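Local coordinates for Ras-associated and pleckstrin homology domains-containing protein 1 (Homo sapiens, PDB 4GMV) that mediates localized membrane signals, targets EVL and VASP to the leading edge and is implicated in regulating lamellipodial dynamics, at residues V155-I160 / L181-I186; C149-S154 / Y266-Y271. All blocks are in the same frame, centred on the assembly; numbering follows the deposited sequence.

Contact 1 of 2, residues V155-I160 / L181-I186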
ATOM      1  N   VAL A 155      -6.296  12.680  12.274  1.00 61.79           N
ATOM      2  CA  VAL A 155      -6.241  12.738  10.821  1.00 59.61           C
ATOM      3  C   VAL A 155      -7.622  13.066  10.259  1.00 61.08           C
ATOM      4  O   VAL A 155      -8.633  12.491  10.681  1.00 61.58           O
ATOM      5  CB  VAL A 155      -5.704  11.427  10.214  1.00 55.54           C
ATOM      6  CG1 VAL A 155      -5.799  11.456   8.697  1.00 53.16           C
ATOM      7  CG2 VAL A 155      -4.267  11.201  10.652  1.00 54.67           C
ATOM      8  N   THR A 156      -7.651  14.017   9.331  1.00 62.14           N
ATOM      9  CA  THR A 156      -8.882  14.370   8.645  1.00 64.08           C
ATOM     10  C   THR A 156      -8.977  13.499   7.400  1.00 61.92           C
ATOM     11  O   THR A 156      -8.451  13.845   6.334  1.00 61.22           O
ATOM     12  CB  THR A 156      -8.975  15.882   8.303  1.00 66.31           C
ATOM     13  OG1 THR A 156      -8.058  16.210   7.247  1.00 64.80           O
ATOM     14  CG2 THR A 156      -8.684  16.751   9.542  1.00 68.93           C
ATOM     15  N   VAL A 157      -9.612  12.339   7.563  1.00 61.97           N
ATOM     16  CA  VAL A 157      -9.879  11.435   6.447  1.00 59.58           C
ATOM     17  C   VAL A 157     -10.734  12.199   5.433  1.00 60.46           C
ATOM     18  O   VAL A 157     -11.815  12.690   5.782  1.00 62.89           O
ATOM     19  CB  VAL A 157     -10.594  10.138   6.909  1.00 59.68           C
ATOM     20  CG1 VAL A 157     -10.955   9.252   5.722  1.00 57.57           C
ATOM     21  CG2 VAL A 157      -9.731   9.368   7.900  1.00 59.25           C
ATOM     22  N   PRO A 158     -10.235  12.337   4.186  1.00 58.56           N
ATOM     23  CA  PRO A 158     -10.971  13.023   3.116  1.00 58.99           C
ATOM     24  C   PRO A 158     -12.324  12.372   2.862  1.00 58.67           C
ATOM     25  O   PRO A 158     -12.473  11.161   3.052  1.00 58.95           O
ATOM     26  CB  PRO A 158     -10.067  12.845   1.890  1.00 57.30           C
ATOM     27  CG  PRO A 158      -9.162  11.704   2.231  1.00 55.35           C
ATOM     28  CD  PRO A 158      -8.944  11.817   3.709  1.00 56.10           C
ATOM     29  N   GLU A 159     -13.297  13.166   2.436  1.00 59.11           N
ATOM     30  CA  GLU A 159     -14.654  12.660   2.253  1.00 59.03           C
ATOM     31  C   GLU A 159     -14.862  12.014   0.879  1.00 55.52           C
ATOM     32  O   GLU A 159     -15.329  12.652  -0.070  1.00 56.88           O
ATOM     33  CB  GLU A 159     -15.699  13.755   2.551  1.00 63.16           C
ATOM     34  CG  GLU A 159     -15.746  14.210   4.011  1.00 66.54           C
ATOM     35  CD  GLU A 159     -16.167  13.112   4.990  1.00 67.47           C
ATOM     36  OE1 GLU A 159     -15.681  11.962   4.880  1.00 65.63           O
ATOM     37  OE2 GLU A 159     -16.978  13.403   5.895  1.00 70.35           O
ATOM     38  N   ILE A 160     -14.507  10.737   0.789  1.00 51.03           N
ATOM     39  CA  ILE A 160     -14.625   9.987  -0.458  1.00 48.12           C
ATOM     40  C   ILE A 160     -15.988   9.288  -0.526  1.00 47.31           C
ATOM     41  O   ILE A 160     -16.389   8.578   0.404  1.00 46.80           O
ATOM     42  CB  ILE A 160     -13.468   8.961  -0.622  1.00 46.04           C
ATOM     43  CG1 ILE A 160     -12.091   9.641  -0.520  1.00 45.71           C
ATOM     44  CG2 ILE A 160     -13.594   8.182  -1.928  1.00 44.67           C
ATOM     45  CD1 ILE A 160     -11.740  10.586  -1.656  1.00 46.43           C
ATOM     46  N   LEU A 181     -16.491   6.633   2.326  1.00 41.51           N
ATOM     47  CA  LEU A 181     -15.382   6.359   3.227  1.00 40.94           C
ATOM     48  C   LEU A 181     -15.426   7.261   4.445  1.00 43.14           C
ATOM     49  O   LEU A 181     -15.543   8.492   4.322  1.00 43.98           O
ATOM     50  CB  LEU A 181     -14.060   6.550   2.503  1.00 38.82           C
ATOM     51  CG  LEU A 181     -12.786   6.124   3.229  1.00 37.84           C
ATOM     52  CD1 LEU A 181     -12.549   4.630   3.089  1.00 36.61           C
ATOM     53  CD2 LEU A 181     -11.623   6.888   2.634  1.00 36.60           C
ATOM     54  N   ARG A 182     -15.340   6.635   5.616  1.00 44.46           N
ATOM     55  CA  ARG A 182     -15.159   7.356   6.873  1.00 46.72           C
ATOM     56  C   ARG A 182     -13.910   6.896   7.636  1.00 46.14           C
ATOM     57  O   ARG A 182     -13.089   6.130   7.111  1.00 43.67           O
ATOM     58  CB  ARG A 182     -16.407   7.253   7.737  1.00 49.80           C
ATOM     59  CG  ARG A 182     -17.586   7.996   7.145  1.00 51.40           C
ATOM     60  CD  ARG A 182     -18.440   8.645   8.219  1.00 55.16           C
ATOM     61  NE  ARG A 182     -19.597   9.372   7.688  1.00 56.99           N
ATOM     62  CZ  ARG A 182     -19.629  10.079   6.557  1.00 55.92           C
ATOM     63  NH1 ARG A 182     -18.552  10.200   5.787  1.00 53.11           N
ATOM     64  NH2 ARG A 182     -20.753  10.689   6.203  1.00 57.93           N
ATOM     65  N   ALA A 183     -13.750   7.385   8.864  1.00 48.28           N
ATOM     66  CA  ALA A 183     -12.608   6.978   9.682  1.00 47.92           C
ATOM     67  C   ALA A 183     -12.770   5.522  10.116  1.00 47.90           C
ATOM     68  O   ALA A 183     -11.802   4.759  10.137  1.00 46.20           O
ATOM     69  CB  ALA A 183     -12.456   7.898  10.886  1.00 50.62           C
ATOM     70  N   SER A 184     -13.991   5.122  10.465  0.50 50.02           N
ATOM     71  CA  SER A 184     -14.220   3.757  10.952  0.50 50.61           C
ATOM     72  C   SER A 184     -14.186   2.684   9.859  0.50 48.06           C
ATOM     73  O   SER A 184     -14.110   1.491  10.171  0.50 48.62           O
ATOM     74  CB  SER A 184     -15.532   3.663  11.721  0.50 54.17           C
ATOM     75  OG  SER A 184     -15.901   2.304  11.895  0.50 54.84           O
ATOM     76  N   GLY A 185     -14.232   3.102   8.593  1.00 45.48           N
ATOM     77  CA  GLY A 185     -14.338   2.157   7.470  1.00 42.94           C
ATOM     78  C   GLY A 185     -15.168   2.583   6.264  1.00 41.71           C
ATOM     79  O   GLY A 185     -15.459   3.768   6.083  1.00 41.91           O
ATOM     80  N   ILE A 186     -15.529   1.605   5.433  1.00 40.56           N
ATOM     81  CA  ILE A 186     -16.333   1.841   4.230  1.00 39.97           C
ATOM     82  C   ILE A 186     -17.794   1.477   4.490  1.00 42.43           C
ATOM     83  O   ILE A 186     -18.093   0.390   4.985  1.00 43.34           O
ATOM     84  CB  ILE A 186     -15.809   1.046   3.016  1.00 37.79           C
ATOM     85  CG1 ILE A 186     -14.307   1.266   2.830  1.00 35.52           C
ATOM     86  CG2 ILE A 186     -16.553   1.431   1.744  1.00 37.67           C
ATOM     87  CD1 ILE A 186     -13.656   0.253   1.921  1.00 33.85           C
TER
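The backbones of 155-160 and 181-186 run in nearly opposite directions, 168° apart end to end, and come closest at I160 and L181, whose CA atoms are 5.2 Å apart. L181 N donates to I160 O at 2.7 Å, a short, almost linear bond (172° at the hydrogen); toward V157 and A183 the chains draw apart (CA atoms 6.1 Å) and contact passes to the side chains. L181 swings CG anti to its own nitrogen (chi1 -172°), which brings CD2 within 3.9 Å of V157 CG1, the two side chains crossing at about a right angle. The two methyls of the beta-branched valine diverge, CG1 to L181 and CG2 to A183, 4.1 Å from its CA. On the exposed side, E159, at the centre of an inverse gamma turn, bends its chain back into a long, loose salt bridge: R182 NH1 faces both carboxylate oxygens, 3.5 Å from OE1 and 3.6 Å from OE2, the carboxylate and guanidinium planes being 44° apart. V157, I160 and L181 also pack on helix 251-266, through A264, W257 and I261. As in PH domains, the start of the first strand, 161-167, lies antiparallel to the end of the second, 174-181, with the C-terminal helix 251-266 packed against them.

Contact 2 of 2, residues C149-S154 / Y266-Y271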
ATOM      1  N   CYS A 149      -3.852  18.066   7.183  1.00 56.18           N
ATOM      2  CA  CYS A 149      -4.614  16.813   7.100  0.50 53.95           C
ATOM      3  C   CYS A 149      -4.074  15.721   8.020  1.00 52.81           C
ATOM      4  O   CYS A 149      -4.840  14.972   8.641  1.00 53.24           O
ATOM      5  CB  CYS A 149      -4.634  16.315   5.649  0.50 51.54           C
ATOM      6  SG  CYS A 149      -4.858  14.531   5.425  0.50 48.82           S
ATOM      7  N   PHE A 150      -2.748  15.623   8.088  1.00 51.36           N
ATOM      8  CA  PHE A 150      -2.101  14.585   8.884  1.00 50.17           C
ATOM      9  C   PHE A 150      -1.697  14.966  10.310  1.00 53.35           C
ATOM     10  O   PHE A 150      -1.746  14.119  11.202  1.00 53.67           O
ATOM     11  CB  PHE A 150      -0.877  14.040   8.146  1.00 47.06           C
ATOM     12  CG  PHE A 150      -1.217  13.219   6.948  1.00 43.93           C
ATOM     13  CD1 PHE A 150      -1.568  11.882   7.088  1.00 42.07           C
ATOM     14  CD2 PHE A 150      -1.198  13.780   5.682  1.00 43.34           C
ATOM     15  CE1 PHE A 150      -1.884  11.113   5.981  1.00 39.97           C
ATOM     16  CE2 PHE A 150      -1.516  13.017   4.567  1.00 41.42           C
ATOM     17  CZ  PHE A 150      -1.861  11.680   4.719  1.00 39.68           C
ATOM     18  N   CYS A 151      -1.298  16.217  10.528  1.00 56.15           N
ATOM     19  CA  CYS A 151      -0.497  16.548  11.711  1.00 59.12           C
ATOM     20  C   CYS A 151      -1.252  17.121  12.901  1.00 63.30           C
ATOM     21  O   CYS A 151      -0.650  17.391  13.936  1.00 65.57           O
ATOM     22  CB  CYS A 151       0.689  17.436  11.326  1.00 59.76           C
ATOM     23  SG  CYS A 151       1.791  16.617  10.138  1.00 56.55           S
ATOM     24  N   GLY A 152      -2.566  17.272  12.764  1.00 64.85           N
ATOM     25  CA  GLY A 152      -3.398  17.789  13.855  1.00 69.57           C
ATOM     26  C   GLY A 152      -3.703  16.724  14.896  1.00 70.86           C
ATOM     27  O   GLY A 152      -3.180  15.607  14.822  1.00 68.82           O
ATOM     28  N   SER A 153      -4.566  17.065  15.852  1.00 75.01           N
ATOM     29  CA  SER A 153      -4.955  16.160  16.947  1.00 77.03           C
ATOM     30  C   SER A 153      -5.585  14.844  16.473  1.00 74.46           C
ATOM     31  O   SER A 153      -5.756  13.910  17.261  1.00 75.47           O
ATOM     32  CB  SER A 153      -5.890  16.878  17.916  1.00 82.07           C
ATOM     33  OG  SER A 153      -6.961  17.491  17.222  1.00 82.77           O
ATOM     34  N   SER A 154      -5.925  14.792  15.185  1.00 71.35           N
ATOM     35  CA  SER A 154      -6.413  13.588  14.519  1.00 68.34           C
ATOM     36  C   SER A 154      -6.354  13.786  13.005  1.00 64.98           C
ATOM     37  O   SER A 154      -6.354  14.919  12.510  1.00 65.29           O
ATOM     38  CB  SER A 154      -7.843  13.241  14.960  1.00 70.67           C
ATOM     39  OG  SER A 154      -8.805  14.039  14.289  1.00 71.44           O
ATOM     40  N   TYR A 266      -3.830   4.006   7.584  1.00 34.13           N
ATOM     41  CA  TYR A 266      -2.503   4.264   8.186  1.00 34.44           C
ATOM     42  C   TYR A 266      -2.306   5.635   8.892  1.00 36.72           C
ATOM     43  O   TYR A 266      -1.446   5.772   9.781  1.00 37.61           O
ATOM     44  CB  TYR A 266      -1.392   3.957   7.172  1.00 32.26           C
ATOM     45  CG  TYR A 266      -1.468   2.540   6.619  1.00 30.63           C
ATOM     46  CD1 TYR A 266      -0.827   1.490   7.260  1.00 30.94           C
ATOM     47  CD2 TYR A 266      -2.199   2.249   5.480  1.00 29.42           C
ATOM     48  CE1 TYR A 266      -0.894   0.195   6.775  1.00 29.83           C
ATOM     49  CE2 TYR A 266      -2.286   0.950   5.000  1.00 28.75           C
ATOM     50  CZ  TYR A 266      -1.628  -0.066   5.658  1.00 28.78           C
ATOM     51  OH  TYR A 266      -1.707  -1.352   5.209  1.00 28.57           O
ATOM     52  N   GLY A 267      -3.113   6.632   8.518  1.00 37.39           N
ATOM     53  CA  GLY A 267      -3.087   7.950   9.173  1.00 39.36           C
ATOM     54  C   GLY A 267      -1.778   8.723   9.078  1.00 39.50           C
ATOM     55  O   GLY A 267      -1.130   8.759   8.022  1.00 37.91           O
ATOM     56  N   LYS A 268      -1.396   9.344  10.192  1.00 41.77           N
ATOM     57  CA  LYS A 268      -0.149  10.116  10.299  1.00 42.35           C
ATOM     58  C   LYS A 268       1.096   9.339   9.836  1.00 40.46           C
ATOM     59  O   LYS A 268       2.040   9.927   9.292  1.00 40.28           O
ATOM     60  CB  LYS A 268       0.028  10.616  11.739  1.00 45.14           C
ATOM     61  CG  LYS A 268       1.342  11.333  12.028  1.00 46.43           C
ATOM     62  CD  LYS A 268       1.229  12.848  11.927  1.00 48.36           C
ATOM     63  CE  LYS A 268       2.565  13.524  12.207  1.00 49.64           C
ATOM     64  NZ  LYS A 268       2.860  13.657  13.661  1.00 53.00           N
ATOM     65  N   GLN A 269       1.080   8.023  10.041  1.00 39.40           N
ATOM     66  CA  GLN A 269       2.195   7.154   9.666  1.00 38.02           C
ATOM     67  C   GLN A 269       2.548   7.243   8.169  1.00 35.71           C
ATOM     68  O   GLN A 269       3.725   7.158   7.799  1.00 35.32           O
ATOM     69  CB  GLN A 269       1.903   5.702  10.081  1.00 38.04           C
ATOM     70  CG  GLN A 269       3.079   4.742   9.965  1.00 37.54           C
ATOM     71  CD  GLN A 269       4.237   5.103  10.881  1.00 39.47           C
ATOM     72  OE1 GLN A 269       4.089   5.162  12.098  1.00 41.56           O
ATOM     73  NE2 GLN A 269       5.408   5.338  10.287  1.00 39.10           N
ATOM     74  N   LEU A 270       1.546   7.419   7.314  1.00 34.41           N
ATOM     75  CA  LEU A 270       1.808   7.591   5.878  1.00 32.79           C
ATOM     76  C   LEU A 270       2.600   8.859   5.635  1.00 33.64           C
ATOM     77  O   LEU A 270       3.428   8.906   4.727  1.00 32.37           O
ATOM     78  CB  LEU A 270       0.522   7.713   5.085  1.00 32.49           C
ATOM     79  CG  LEU A 270      -0.064   6.604   4.222  1.00 31.37           C
ATOM     80  CD1 LEU A 270       0.970   5.810   3.427  1.00 30.28           C
ATOM     81  CD2 LEU A 270      -0.888   5.695   5.094  1.00 31.52           C
ATOM     82  N   TYR A 271       2.336   9.892   6.444  1.00 35.23           N
ATOM     83  CA  TYR A 271       3.034  11.152   6.263  1.00 36.62           C
ATOM     84  C   TYR A 271       4.504  11.008   6.653  1.00 36.85           C
ATOM     85  O   TYR A 271       5.383  11.391   5.880  1.00 36.78           O
ATOM     86  CB  TYR A 271       2.319  12.318   6.966  1.00 39.01           C
ATOM     87  CG  TYR A 271       2.903  13.690   6.678  1.00 40.66           C
ATOM     88  CD1 TYR A 271       3.314  14.050   5.394  1.00 40.35           C
ATOM     89  CD2 TYR A 271       3.028  14.630   7.685  1.00 43.53           C
ATOM     90  CE1 TYR A 271       3.849  15.306   5.135  1.00 42.55           C
ATOM     91  CE2 TYR A 271       3.560  15.889   7.438  1.00 45.69           C
ATOM     92  CZ  TYR A 271       3.968  16.224   6.162  1.00 45.18           C
ATOM     93  OH  TYR A 271       4.494  17.480   5.920  1.00 47.78           O
TER
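G267 O is approached by the edge of the F150 ring and accepts a 3.1 Å backbone hydrogen bond from L270 N at the start of helix 268-278. The oxygen lies near the plane of the ring, 3.2 Å from F150 CE1, where the slightly positive rim of an aromatic ring suits a carbonyl. No hydrogen bond joins the two segments, so the contact rests on ring, sulfur and methylene packing. Y271 CB sits over one face of the F150 ring, 4.0 Å from its centroid and 26° off the normal, a CH-pi contact, while C149 SG lies over the opposite face. The two rings are near parallel, planes at 18°, but slid apart with centroids 5.6 Å from each other, so they scarcely overlap. A chi1 of -173° turns the Y271 ring away from its own backbone nitrogen and carries it past F150 to C151, whose SG lies at the ring edge, 72° off the normal and 3.3 Å from Y271 CE2. The small, polarisable thiol suits this sulfur-aromatic contact. K268 lays its aliphatic chain alongside the turn, CD 3.3 Å from F150 O and CE 3.8 Å from C151 SG. G267, with positive phi, leaves helix 251-266 and lets the chain turn into helix 268-278. Y271 OH is hydrogen-bonded to E147 OE1 on helix 139-150, while F150 also meets the ring of F121 and touches I263. The C-terminal end of helix 139-150 is thus lodged against the junction of helices 251-266 and 268-278.

Both contacts are partly buried, and they adjoin, with centres 12 Å apart: T156 N probably hydrogen-bonds to C149 O, and V155 packs on G267 and K268. Contact 1 is nested inside the long loop that contact 2 closes. They share helix 251-266 as a neighbour, contact 1 packing along its side and contact 2 meeting it near its C-terminal end. Their chemistry follows their places. At the ends of two PH-domain strands, contact 1 combines a backbone hydrogen bond, aliphatic packing and an exposed salt bridge. Contact 2, between helix ends, relies on aromatic and sulfur packing, with F150 and Y271 buried and K268 partly exposed.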